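ABC transporter, ATP binding protein (Sulfolobus solfataricus, PDB 1OXX) hydrolyses ATP to drive glucose uptake, serving as the energy-coupling subunit of the GlcSTUV ABC transporter. Local coordinates at residues A[7-12]-A[19-24]; A[37-42]-A[213-218]; A[241-246]-A[323-328]; A[309-314]-A[329-334]. The protein carries 1 engineered substitution. All coordinates share one frame; numbering follows the deposited sequence. Where two conformers were deposited one is given.

Overall arrangement
Interactions 1 and 2 belong to the ABC-ATPase region and touch through backbone and side chains of D22 and the 215-218 turn; interactions 3 and 4 lie in and around the C-terminal domain and draw on neighbouring strands of one sheet, 324-328 and 310-317 respectively. Interaction 2 is the buried one, a parallel strand pair leading into the P-loop, with one direct backbone hydrogen bond. Interaction 1, partly buried, zips an antiparallel hairpin with many backbone bonds. Interaction 3, also partly buried, relies on side chains, an asparagine amide and a carboxylate, while interaction 4 is a surface contact of apolar groups and one water. The centres of interactions 1 and 4 are about 45 Å apart.

Interaction 1. Residues A[7-12]-A[19-24]; sequences KNVSKV and VALDNV
K11 and L21 form an antiparallel hydrogen-bonded pair in the hairpin of strands 4-13 and 18-28 of the ABC-ATPase region. K11 N donates to L21 O at 2.9 Å. K11 O is gripped by two amides: L21 N lies in the carbonyl plane, on a lone pair, and A20 N approaches nearly along the C=O axis at 2.8 Å, though its N-H is bent to 133°. Together they make a classic beta bulge. V9 and V24 exchange two bonds, the one from V24 N to V9 O almost straight at 178°.

The tightly packed side carries V9, L21 and V24, all buried, and is covered by helix 41-52: L21 packs on F47 and I50, while V9 CG1 touches L21 CD1 only lightly at 4.4 Å. K11 touches T46 and I50, and its NZ ends in a salt bridge with D55.

The other side is looser and wetter. V12 CG1 meets V19 CG2 at 4.1 Å where V19 is exposed. S10 OG, anti to the carbonyl carbon (chi1 -65°), accepts from N23 N at 2.9 Å. A water joins this hydroxyl to the carboxylate, donating to D22 OD2 at 2.6 Å. In the G1 bulge formed by N23 and V24 opposite V9, the N-H of N23 is taken by the S10 hydroxyl oxygen, which keeps that amide satisfied on the solvent side of the distorted ladder.

Interaction 2. Residues A[37-42]-A[213-218]; sequences LGPSGA and VLVKGK
L37 O receives L214 N at 2.8 Å, the donor sitting close to the extension of the carbonyl bond and the N-H nearly straight at 169°. The same oxygen also takes a CA-H contact from V213, whose CA is 3.2 Å away, and V213 CG1, anti to its backbone N (chi1 -177°), leans on it at 3.7 Å. L37 and V213 are a parallel bridge, with their side chains on one face of the central sheet.

Past L37 the chain leaves the strand and enters the P-loop (Walker A), where S40, G41 and A42 are inferred to bind ATP. Here the backbone runs hard against strand 210-215: G38 CA is 3.2 Å from L214 O, and P39 CD reaches the same oxygen at 2.9 Å, a close approach for a carbon. P39 CD also touches V215 CG2, while L240 and Q236 of helix 235-241 touch the proline. A water also donates to L214 O at 3.1 Å and accepts from S40 N, which ties the loop back to the strand.

S40 then takes the N-cap of helix 41-52, its OG accepting from G43 N, and K44 NZ, from the first turn of that helix, bonds to G38 O. Beyond V215 the second segment folds into a type I' turn; V215 N donates to K218 O at 2.8 Å, and K218 N returns a bond to V215 O.

Interaction 3. Residues A[241-246]-A[323-328]; sequences IGEINE and EIFTYS
The connection that leaves helix 235-241 and becomes strand 245-252 runs past edge strand 324-328, and E243 and N245 reach across to F325 and Y327. N245 does most of the work. Its amide clasps the backbone of F325 at both polar groups: OD1 accepts from F325 N at 2.8 Å, with the donor 37° above the plane of the side-chain carbonyl, and ND2 donates to F325 O at 3.0 Å, in the plane of the F325 carbonyl and on a lone pair. CG of N245 stands anti to its own carbonyl carbon, and chi2 (-73°) turns the amide to meet the strand edge. ND2 also bonds to I276 O.

These strands belong to two antiparallel sheets of the C-terminal part, whose later portion is probably related to OB-type domains, and the connection is probably part of the linker to the ATPase domain. N245 ND2 lies over one face of the F325 ring, and OD1 comes to 3.0 Å from its CD2. R312 makes a cation-pi contact with this ring.

At the far end Y327 OH donates to E243 OE1 at 2.7 Å, on the syn lone pair, the carboxylate turned only 8° from the tyrosine ring. OE1 also sits at the edge of the F325 ring, 3.7 Å from CE1. At the other end of the contact a water donates to E246 O at 2.6 Å and accepts from E323 N.

Interaction 4. Residues A[309-314]-A[329-334]; sequences GLFRIT and DHPIHS
P331 lies over one face of the F311 ring: CG of the proline is 4.2 Å from the ring centroid and 13° off the normal, a CH-pi contact displaced toward the rim. The ring is carried by strand 310-317 of the C-terminal domain's antiparallel sheet, and P331 by the loop that follows the neighbouring edge strand 324-328. At the ring's edge, close to its plane, D329 O comes to 3.5 Å from F311 CE1.

I313, two residues on and on the same side of the strand, sends CD1 to H330 O at 3.8 Å and to I332 CG1 at 4.3 Å. Its chi1 (-53°) sets CG1 anti to the carbonyl carbon, and an extended chi2 (174°) carries CD1 on to the loop. At the other end the L310 and D329 side chains lie side by side, with L310 CD2 3.8 Å from D329 OD1.

No direct hydrogen bond joins the two segments; the loop is held from outside them. S328, backbone-bonded to F311, has its OG bound to H330 O, and S334 OG bonds to K302 O. Y306 meets the F311 ring, and L283 touches both isoleucines. One water bridges the two segments, donating to G309 O at 3.0 Å and to D329 O at 2.7 Å.

Interaction 1. Residues A[7-12]-A[19-24]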
loop_
_atom_site.group_PDB
_atom_site.type_symbol
_atom_site.label_atom_id
_atom_site.label_comp_id
_atom_site.label_asym_id
_atom_site.label_seq_id
_atom_site.Cartn_x
_atom_site.Cartn_y
_atom_site.Cartn_z
ATOM N N LYS A 7 16.610 13.033 -1.222
ATOM C CA LYS A 7 16.808 14.422 -0.787
ATOM C C LYS A 7 16.167 15.446 -1.722
ATOM O O LYS A 7 16.598 15.617 -2.869
ATOM C CB LYS A 7 18.304 14.708 -0.666
ATOM C CG LYS A 7 18.612 16.037 -0.003
ATOM C CD LYS A 7 18.321 15.976 1.473
ATOM C CE LYS A 7 18.424 17.359 2.121
ATOM N NZ LYS A 7 18.315 17.286 3.611
ATOM N N ASN A 8 15.109 16.098 -1.237
ATOM C CA ASN A 8 14.368 17.090 -2.009
ATOM C C ASN A 8 14.053 16.651 -3.426
ATOM O O ASN A 8 14.229 17.412 -4.378
ATOM C CB ASN A 8 15.140 18.413 -2.049
ATOM C CG ASN A 8 15.397 18.974 -0.684
ATOM O OD1 ASN A 8 16.521 19.354 -0.362
ATOM N ND2 ASN A 8 14.355 19.045 0.126
ATOM N N VAL A 9 13.578 15.428 -3.578
ATOM C CA VAL A 9 13.333 14.920 -4.916
ATOM C C VAL A 9 12.015 15.391 -5.509
ATOM O O VAL A 9 10.943 15.182 -4.940
ATOM C CB VAL A 9 13.380 13.427 -4.931
ATOM C CG1 VAL A 9 12.743 12.873 -6.191
ATOM C CG2 VAL A 9 14.858 12.971 -4.771
ATOM N N SER A 10 12.116 16.045 -6.666
ATOM C CA SER A 10 10.947 16.462 -7.416
ATOM C C SER A 10 11.036 15.885 -8.820
ATOM O O SER A 10 12.119 15.586 -9.318
ATOM C CB SER A 10 10.886 17.978 -7.488
ATOM O OG SER A 10 10.694 18.542 -6.207
ATOM N N LYS A 11 9.885 15.711 -9.454
ATOM C CA LYS A 11 9.823 15.187 -10.807
ATOM C C LYS A 11 8.654 15.874 -11.504
ATOM O O LYS A 11 7.526 15.853 -11.007
ATOM C CB LYS A 11 9.617 13.670 -10.825
ATOM C CG LYS A 11 9.582 13.089 -12.222
ATOM C CD LYS A 11 10.881 13.317 -12.955
ATOM C CE LYS A 11 10.844 12.725 -14.343
ATOM N NZ LYS A 11 12.135 12.953 -15.031
ATOM N N VAL A 12 8.950 16.514 -12.631
ATOM C CA VAL A 12 7.933 17.165 -13.429
ATOM C C VAL A 12 7.863 16.535 -14.807
ATOM O O VAL A 12 8.829 15.927 -15.288
ATOM C CB VAL A 12 8.193 18.681 -13.576
ATOM C CG1 VAL A 12 8.387 19.321 -12.224
ATOM C CG2 VAL A 12 9.376 18.940 -14.481
ATOM N N VAL A 19 3.474 18.239 -11.902
ATOM C CA VAL A 19 4.453 17.984 -10.856
ATOM C C VAL A 19 4.082 16.666 -10.196
ATOM O O VAL A 19 3.169 16.602 -9.370
ATOM C CB VAL A 19 4.503 19.119 -9.838
ATOM C CG1 VAL A 19 5.518 18.801 -8.751
ATOM C CG2 VAL A 19 4.850 20.434 -10.530
ATOM N N ALA A 20 4.774 15.613 -10.604
ATOM C CA ALA A 20 4.456 14.268 -10.143
ATOM C C ALA A 20 4.953 14.007 -8.727
ATOM O O ALA A 20 4.324 13.271 -7.955
ATOM C CB ALA A 20 5.042 13.248 -11.102
ATOM N N LEU A 21 6.115 14.572 -8.411
ATOM C CA LEU A 21 6.685 14.499 -7.075
ATOM C C LEU A 21 7.196 15.877 -6.704
ATOM O O LEU A 21 7.890 16.530 -7.501
ATOM C CB LEU A 21 7.837 13.494 -7.007
ATOM C CG LEU A 21 7.522 12.045 -7.333
ATOM C CD1 LEU A 21 8.826 11.284 -7.458
ATOM C CD2 LEU A 21 6.631 11.436 -6.276
ATOM N N ASP A 22 6.879 16.288 -5.483
ATOM C CA ASP A 22 7.200 17.623 -4.996
ATOM C C ASP A 22 8.006 17.580 -3.692
ATOM O O ASP A 22 7.452 17.342 -2.618
ATOM C CB ASP A 22 5.907 18.417 -4.793
ATOM C CG ASP A 22 6.160 19.859 -4.489
ATOM O OD1 ASP A 22 5.191 20.648 -4.535
ATOM O OD2 ASP A 22 7.279 20.299 -4.187
ATOM N N ASN A 23 9.320 17.775 -3.803
ATOM C CA ASN A 23 10.228 17.847 -2.653
ATOM C C ASN A 23 10.080 16.715 -1.639
ATOM O O ASN A 23 9.832 16.938 -0.449
ATOM C CB ASN A 23 10.095 19.191 -1.956
ATOM C CG ASN A 23 11.431 19.741 -1.540
ATOM O OD1 ASN A 23 12.190 20.231 -2.375
ATOM N ND2 ASN A 23 11.741 19.647 -0.250
ATOM N N VAL A 24 10.247 15.502 -2.134
ATOM C CA VAL A 24 10.121 14.318 -1.302
ATOM C C VAL A 24 11.417 14.049 -0.552
ATOM O O VAL A 24 12.498 14.007 -1.142
ATOM C CB VAL A 24 9.736 13.098 -2.134
ATOM C CG1 VAL A 24 9.728 11.847 -1.277
ATOM C CG2 VAL A 24 8.388 13.301 -2.795
HETATM O O HOH W 1 8.768 20.879 -6.293
#

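Interaction 2. Residues A[37-42]-A[213-218]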
loop_
_atom_site.group_PDB
_atom_site.type_symbol
_atom_site.label_atom_id
_atom_site.label_comp_id
_atom_site.label_asym_id
_atom_site.label_seq_id
_atom_site.Cartn_x
_atom_site.Cartn_y
_atom_site.Cartn_z
ATOM N N LEU A 37 2.060 4.375 -0.069
ATOM C CA LEU A 37 0.643 4.346 -0.401
ATOM C C LEU A 37 0.256 5.695 -1.000
ATOM O O LEU A 37 0.834 6.709 -0.617
ATOM C CB LEU A 37 -0.205 4.173 0.860
ATOM C CG LEU A 37 -0.193 2.764 1.463
ATOM C CD1 LEU A 37 -0.858 2.754 2.844
ATOM C CD2 LEU A 37 -0.818 1.710 0.556
ATOM N N GLY A 38 -0.735 5.733 -1.905
ATOM C CA GLY A 38 -1.219 6.988 -2.471
ATOM C C GLY A 38 -2.255 6.833 -3.582
ATOM O O GLY A 38 -2.373 5.751 -4.133
ATOM N N PRO A 39 -2.991 7.901 -3.896
ATOM C CA PRO A 39 -4.028 7.848 -4.939
ATOM C C PRO A 39 -3.475 7.709 -6.349
ATOM O O PRO A 39 -4.223 7.286 -7.225
ATOM C CB PRO A 39 -4.734 9.211 -4.824
ATOM C CG PRO A 39 -4.268 9.803 -3.547
ATOM C CD PRO A 39 -2.912 9.231 -3.271
ATOM N N SER A 40 -2.210 8.053 -6.575
ATOM C CA SER A 40 -1.686 8.061 -7.940
ATOM C C SER A 40 -0.729 6.923 -8.279
ATOM O O SER A 40 0.449 6.951 -7.910
ATOM C CB SER A 40 -0.991 9.392 -8.265
ATOM O OG SER A 40 -0.674 9.460 -9.642
ATOM N N GLY A 41 -1.230 5.932 -9.006
ATOM C CA GLY A 41 -0.388 4.841 -9.443
ATOM C C GLY A 41 0.804 5.404 -10.194
ATOM O O GLY A 41 1.939 5.012 -9.949
ATOM N N ALA A 42 0.540 6.348 -11.093
ATOM C CA ALA A 42 1.589 6.954 -11.911
ATOM C C ALA A 42 2.684 7.612 -11.069
ATOM O O ALA A 42 3.876 7.410 -11.335
ATOM C CB ALA A 42 0.989 7.967 -12.879
ATOM N N VAL A 213 2.865 8.145 2.837
ATOM C CA VAL A 213 1.684 8.338 2.029
ATOM C C VAL A 213 1.862 9.542 1.122
ATOM O O VAL A 213 2.153 10.654 1.579
ATOM C CB VAL A 213 0.460 8.543 2.913
ATOM C CG1 VAL A 213 -0.779 8.668 2.063
ATOM C CG2 VAL A 213 0.343 7.384 3.885
ATOM N N LEU A 214 1.664 9.308 -0.168
ATOM C CA LEU A 214 1.824 10.328 -1.196
ATOM C C LEU A 214 0.469 10.864 -1.672
ATOM O O LEU A 214 -0.360 10.086 -2.149
ATOM C CB LEU A 214 2.540 9.733 -2.412
ATOM C CG LEU A 214 4.051 9.964 -2.538
ATOM C CD1 LEU A 214 4.667 10.373 -1.214
ATOM C CD2 LEU A 214 4.769 8.749 -3.126
ATOM N N VAL A 215 0.263 12.174 -1.555
ATOM C CA VAL A 215 -0.958 12.814 -2.041
ATOM C C VAL A 215 -0.545 14.021 -2.880
ATOM O O VAL A 215 0.192 14.872 -2.417
ATOM C CB VAL A 215 -1.871 13.274 -0.898
ATOM C CG1 VAL A 215 -3.114 13.986 -1.442
ATOM C CG2 VAL A 215 -2.284 12.093 -0.013
ATOM N N LYS A 216 -1.022 14.059 -4.119
ATOM C CA LYS A 216 -0.700 15.143 -5.042
ATOM C C LYS A 216 0.808 15.368 -5.166
ATOM O O LYS A 216 1.270 16.499 -5.262
ATOM C CB LYS A 216 -1.405 16.429 -4.618
ATOM N N GLY A 217 1.582 14.284 -5.124
ATOM C CA GLY A 217 3.027 14.347 -5.297
ATOM C C GLY A 217 3.796 14.673 -4.027
ATOM O O GLY A 217 5.031 14.745 -4.019
ATOM N N LYS A 218 3.064 14.846 -2.931
ATOM C CA LYS A 218 3.664 15.239 -1.674
ATOM C C LYS A 218 3.545 14.136 -0.632
ATOM O O LYS A 218 2.533 13.452 -0.538
ATOM C CB LYS A 218 3.003 16.506 -1.135
ATOM C CG LYS A 218 3.198 17.752 -1.990
ATOM C CD LYS A 218 2.617 18.970 -1.275
ATOM C CE LYS A 218 2.776 20.235 -2.099
ATOM N NZ LYS A 218 2.137 21.398 -1.425
HETATM O O HOH W 2 -0.080 9.067 -5.086
#

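Interaction 3. Residues A[241-246]-A[323-328]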
loop_
_atom_site.group_PDB
_atom_site.type_symbol
_atom_site.label_atom_id
_atom_site.label_comp_id
_atom_site.label_asym_id
_atom_site.label_seq_id
_atom_site.Cartn_x
_atom_site.Cartn_y
_atom_site.Cartn_z
ATOM N N ILE A 241 -5.398 4.274 3.877
ATOM C CA ILE A 241 -4.861 3.173 4.658
ATOM C C ILE A 241 -5.907 2.123 5.039
ATOM O O ILE A 241 -5.545 1.056 5.507
ATOM C CB ILE A 241 -4.107 3.728 5.899
ATOM C CG1 ILE A 241 -3.286 2.641 6.613
ATOM C CG2 ILE A 241 -5.070 4.370 6.850
ATOM C CD1 ILE A 241 -1.983 2.306 5.934
ATOM N N GLY A 242 -7.191 2.428 4.832
ATOM C CA GLY A 242 -8.257 1.486 5.141
ATOM C C GLY A 242 -9.639 2.085 4.980
ATOM O O GLY A 242 -9.786 3.302 4.861
ATOM N N GLU A 243 -10.655 1.232 5.016
ATOM C CA GLU A 243 -12.031 1.691 4.911
ATOM C C GLU A 243 -12.389 2.622 6.044
ATOM O O GLU A 243 -12.011 2.408 7.201
ATOM C CB GLU A 243 -13.008 0.510 4.927
ATOM C CG GLU A 243 -12.872 -0.401 3.728
ATOM C CD GLU A 243 -14.094 -1.270 3.511
ATOM O OE1 GLU A 243 -14.665 -1.739 4.513
ATOM O OE2 GLU A 243 -14.471 -1.479 2.337
ATOM N N ILE A 244 -13.127 3.662 5.698
ATOM C CA ILE A 244 -13.602 4.600 6.696
ATOM C C ILE A 244 -14.844 5.334 6.201
ATOM O O ILE A 244 -14.991 5.595 5.002
ATOM C CB ILE A 244 -12.490 5.619 7.081
ATOM C CG1 ILE A 244 -12.885 6.375 8.348
ATOM C CG2 ILE A 244 -12.214 6.572 5.936
ATOM C CD1 ILE A 244 -11.724 7.062 9.057
ATOM N N ASN A 245 -15.750 5.618 7.135
ATOM C CA ASN A 245 -16.883 6.478 6.896
ATOM C C ASN A 245 -16.472 7.930 7.112
ATOM O O ASN A 245 -15.880 8.267 8.141
ATOM C CB ASN A 245 -18.001 6.138 7.877
ATOM C CG ASN A 245 -18.540 4.751 7.671
ATOM O OD1 ASN A 245 -19.247 4.501 6.696
ATOM N ND2 ASN A 245 -18.228 3.836 8.592
ATOM N N GLU A 246 -16.800 8.778 6.151
ATOM C CA GLU A 246 -16.515 10.212 6.226
ATOM C C GLU A 246 -17.830 10.963 6.287
ATOM O O GLU A 246 -18.666 10.832 5.379
ATOM C CB GLU A 246 -15.736 10.661 4.989
ATOM C CG GLU A 246 -14.502 9.838 4.679
ATOM C CD GLU A 246 -13.808 10.256 3.396
ATOM O OE1 GLU A 246 -14.046 11.392 2.899
ATOM O OE2 GLU A 246 -13.007 9.438 2.891
ATOM N N GLU A 323 -23.786 9.030 5.163
ATOM C CA GLU A 323 -23.853 7.584 5.351
ATOM C C GLU A 323 -22.804 7.029 6.297
ATOM O O GLU A 323 -21.690 7.550 6.418
ATOM C CB GLU A 323 -23.676 6.883 4.013
ATOM C CG GLU A 323 -24.780 7.158 3.007
ATOM C CD GLU A 323 -24.505 6.552 1.643
ATOM O OE1 GLU A 323 -23.401 6.001 1.417
ATOM O OE2 GLU A 323 -25.400 6.639 0.778
ATOM N N ILE A 324 -23.188 5.947 6.967
ATOM C CA ILE A 324 -22.280 5.156 7.768
ATOM C C ILE A 324 -22.564 3.692 7.429
ATOM O O ILE A 324 -23.722 3.222 7.475
ATOM C CB ILE A 324 -22.491 5.362 9.259
ATOM C CG1 ILE A 324 -22.045 6.754 9.687
ATOM C CG2 ILE A 324 -21.738 4.313 10.026
ATOM C CD1 ILE A 324 -22.301 6.992 11.160
ATOM N N PHE A 325 -21.516 2.979 7.039
ATOM C CA PHE A 325 -21.637 1.539 6.869
ATOM C C PHE A 325 -20.809 0.791 7.893
ATOM O O PHE A 325 -19.801 1.292 8.435
ATOM C CB PHE A 325 -21.294 1.066 5.447
ATOM C CG PHE A 325 -19.854 1.231 5.067
ATOM C CD1 PHE A 325 -18.942 0.221 5.289
ATOM C CD2 PHE A 325 -19.415 2.409 4.499
ATOM C CE1 PHE A 325 -17.603 0.397 4.948
ATOM C CE2 PHE A 325 -18.088 2.585 4.163
ATOM C CZ PHE A 325 -17.189 1.570 4.383
ATOM N N THR A 326 -21.266 -0.416 8.175
ATOM C CA THR A 326 -20.590 -1.306 9.086
ATOM C C THR A 326 -20.906 -2.740 8.652
ATOM O O THR A 326 -21.777 -2.960 7.805
ATOM C CB THR A 326 -21.046 -1.048 10.528
ATOM O OG1 THR A 326 -20.213 -1.789 11.424
ATOM C CG2 THR A 326 -22.432 -1.596 10.766
ATOM N N TYR A 327 -20.193 -3.715 9.202
ATOM C CA TYR A 327 -20.375 -5.116 8.823
ATOM C C TYR A 327 -20.963 -5.914 9.969
ATOM O O TYR A 327 -20.598 -5.729 11.123
ATOM C CB TYR A 327 -19.063 -5.758 8.371
ATOM C CG TYR A 327 -18.456 -5.103 7.185
ATOM C CD1 TYR A 327 -17.444 -4.156 7.327
ATOM C CD2 TYR A 327 -18.893 -5.410 5.904
ATOM C CE1 TYR A 327 -16.907 -3.545 6.235
ATOM C CE2 TYR A 327 -18.367 -4.783 4.792
ATOM C CZ TYR A 327 -17.363 -3.854 4.966
ATOM O OH TYR A 327 -16.815 -3.234 3.865
ATOM N N SER A 328 -21.860 -6.837 9.641
ATOM C CA SER A 328 -22.534 -7.613 10.672
ATOM C C SER A 328 -22.830 -9.055 10.286
ATOM O O SER A 328 -22.925 -9.392 9.099
ATOM C CB SER A 328 -23.847 -6.948 11.039
ATOM O OG SER A 328 -24.503 -7.664 12.071
HETATM O O HOH W 3 -19.854 5.997 4.573
HETATM O O HOH W 4 -19.655 8.319 4.777
HETATM O O HOH W 5 -20.827 9.744 4.549
#

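Interaction 4. Residues A[309-314]-A[329-334]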
loop_
_atom_site.group_PDB
_atom_site.type_symbol
_atom_site.label_atom_id
_atom_site.label_comp_id
_atom_site.label_asym_id
_atom_site.label_seq_id
_atom_site.Cartn_x
_atom_site.Cartn_y
_atom_site.Cartn_z
ATOM N N GLY A 309 -19.270 -13.101 3.379
ATOM C CA GLY A 309 -20.146 -13.785 4.315
ATOM C C GLY A 309 -20.803 -12.871 5.330
ATOM O O GLY A 309 -21.559 -13.338 6.191
ATOM N N LEU A 310 -20.522 -11.576 5.224
ATOM C CA LEU A 310 -21.066 -10.594 6.144
ATOM C C LEU A 310 -22.003 -9.619 5.445
ATOM O O LEU A 310 -21.922 -9.388 4.229
ATOM C CB LEU A 310 -19.945 -9.790 6.832
ATOM C CG LEU A 310 -18.970 -10.564 7.730
ATOM C CD1 LEU A 310 -17.961 -9.631 8.385
ATOM C CD2 LEU A 310 -19.737 -11.343 8.787
ATOM N N PHE A 311 -22.878 -9.042 6.244
ATOM C CA PHE A 311 -23.783 -8.016 5.762
ATOM C C PHE A 311 -23.189 -6.631 5.960
ATOM O O PHE A 311 -22.820 -6.245 7.072
ATOM C CB PHE A 311 -25.120 -8.116 6.461
ATOM C CG PHE A 311 -25.831 -9.389 6.178
ATOM C CD1 PHE A 311 -25.761 -10.454 7.057
ATOM C CD2 PHE A 311 -26.522 -9.547 4.992
ATOM C CE1 PHE A 311 -26.393 -11.646 6.757
ATOM C CE2 PHE A 311 -27.169 -10.725 4.694
ATOM C CZ PHE A 311 -27.097 -11.780 5.582
ATOM N N ARG A 312 -23.112 -5.890 4.867
ATOM C CA ARG A 312 -22.647 -4.513 4.894
ATOM C C ARG A 312 -23.884 -3.649 5.004
ATOM O O ARG A 312 -24.658 -3.516 4.045
ATOM C CB ARG A 312 -21.865 -4.194 3.624
ATOM C CG ARG A 312 -21.149 -2.846 3.586
ATOM C CD ARG A 312 -20.487 -2.645 2.228
ATOM N NE ARG A 312 -19.595 -1.500 2.088
ATOM C CZ ARG A 312 -19.992 -0.274 1.818
ATOM N NH1 ARG A 312 -21.283 -0.006 1.694
ATOM N NH2 ARG A 312 -19.092 0.687 1.675
ATOM N N ILE A 313 -24.101 -3.108 6.195
ATOM C CA ILE A 313 -25.285 -2.336 6.481
ATOM C C ILE A 313 -24.958 -0.858 6.412
ATOM O O ILE A 313 -24.090 -0.377 7.146
ATOM C CB ILE A 313 -25.842 -2.675 7.891
ATOM C CG1 ILE A 313 -26.056 -4.174 8.048
ATOM C CG2 ILE A 313 -27.107 -1.899 8.152
ATOM C CD1 ILE A 313 -26.462 -4.575 9.423
ATOM N N THR A 314 -25.649 -0.133 5.546
ATOM C CA THR A 314 -25.475 1.299 5.416
ATOM C C THR A 314 -26.671 1.992 6.039
ATOM O O THR A 314 -27.822 1.657 5.718
ATOM C CB THR A 314 -25.391 1.704 3.942
ATOM O OG1 THR A 314 -24.205 1.155 3.346
ATOM C CG2 THR A 314 -25.249 3.215 3.833
ATOM N N ASP A 329 -22.985 -9.886 11.318
ATOM C CA ASP A 329 -23.350 -11.286 11.168
ATOM C C ASP A 329 -24.789 -11.423 10.707
ATOM O O ASP A 329 -25.100 -12.343 9.974
ATOM C CB ASP A 329 -23.270 -12.021 12.515
ATOM C CG ASP A 329 -21.856 -12.278 12.977
ATOM O OD1 ASP A 329 -20.972 -12.532 12.126
ATOM O OD2 ASP A 329 -21.558 -12.273 14.191
ATOM N N HIS A 330 -25.659 -10.547 11.195
ATOM C CA HIS A 330 -27.087 -10.606 10.866
ATOM C C HIS A 330 -27.531 -9.300 10.233
ATOM O O HIS A 330 -26.996 -8.218 10.534
ATOM C CB HIS A 330 -27.959 -10.829 12.123
ATOM C CG HIS A 330 -27.965 -12.233 12.655
ATOM N ND1 HIS A 330 -27.010 -12.699 13.535
ATOM C CD2 HIS A 330 -28.834 -13.256 12.471
ATOM C CE1 HIS A 330 -27.280 -13.953 13.856
ATOM N NE2 HIS A 330 -28.385 -14.314 13.229
ATOM N N PRO A 331 -28.546 -9.372 9.381
ATOM C CA PRO A 331 -29.051 -8.159 8.745
ATOM C C PRO A 331 -29.975 -7.382 9.662
ATOM O O PRO A 331 -30.494 -7.915 10.647
ATOM C CB PRO A 331 -29.852 -8.690 7.541
ATOM C CG PRO A 331 -30.129 -10.108 7.826
ATOM C CD PRO A 331 -29.296 -10.567 8.989
ATOM N N ILE A 332 -30.108 -6.096 9.365
ATOM C CA ILE A 332 -31.174 -5.263 9.896
ATOM C C ILE A 332 -31.751 -4.668 8.644
ATOM O O ILE A 332 -31.090 -3.951 7.922
ATOM C CB ILE A 332 -30.716 -4.174 10.839
ATOM C CG1 ILE A 332 -29.919 -4.761 11.997
ATOM C CG2 ILE A 332 -31.925 -3.413 11.352
ATOM C CD1 ILE A 332 -29.310 -3.709 12.903
ATOM N N HIS A 333 -32.995 -4.980 8.374
ATOM C CA HIS A 333 -33.560 -4.667 7.071
ATOM C C HIS A 333 -33.764 -3.187 6.782
ATOM O O HIS A 333 -33.855 -2.358 7.676
ATOM C CB HIS A 333 -34.811 -5.519 6.806
ATOM C CG HIS A 333 -36.050 -5.079 7.530
ATOM N ND1 HIS A 333 -36.407 -5.571 8.769
ATOM C CD2 HIS A 333 -37.060 -4.266 7.146
ATOM C CE1 HIS A 333 -37.568 -5.051 9.131
ATOM N NE2 HIS A 333 -37.987 -4.260 8.164
ATOM N N SER A 334 -33.813 -2.878 5.492
ATOM C CA SER A 334 -33.940 -1.507 5.016
ATOM C C SER A 334 -35.166 -0.827 5.594
ATOM O O SER A 334 -36.251 -1.410 5.657
ATOM C CB SER A 334 -33.998 -1.507 3.490
ATOM O OG SER A 334 -34.087 -0.190 2.971
HETATM O O HOH W 6 -22.905 -13.400 8.900
#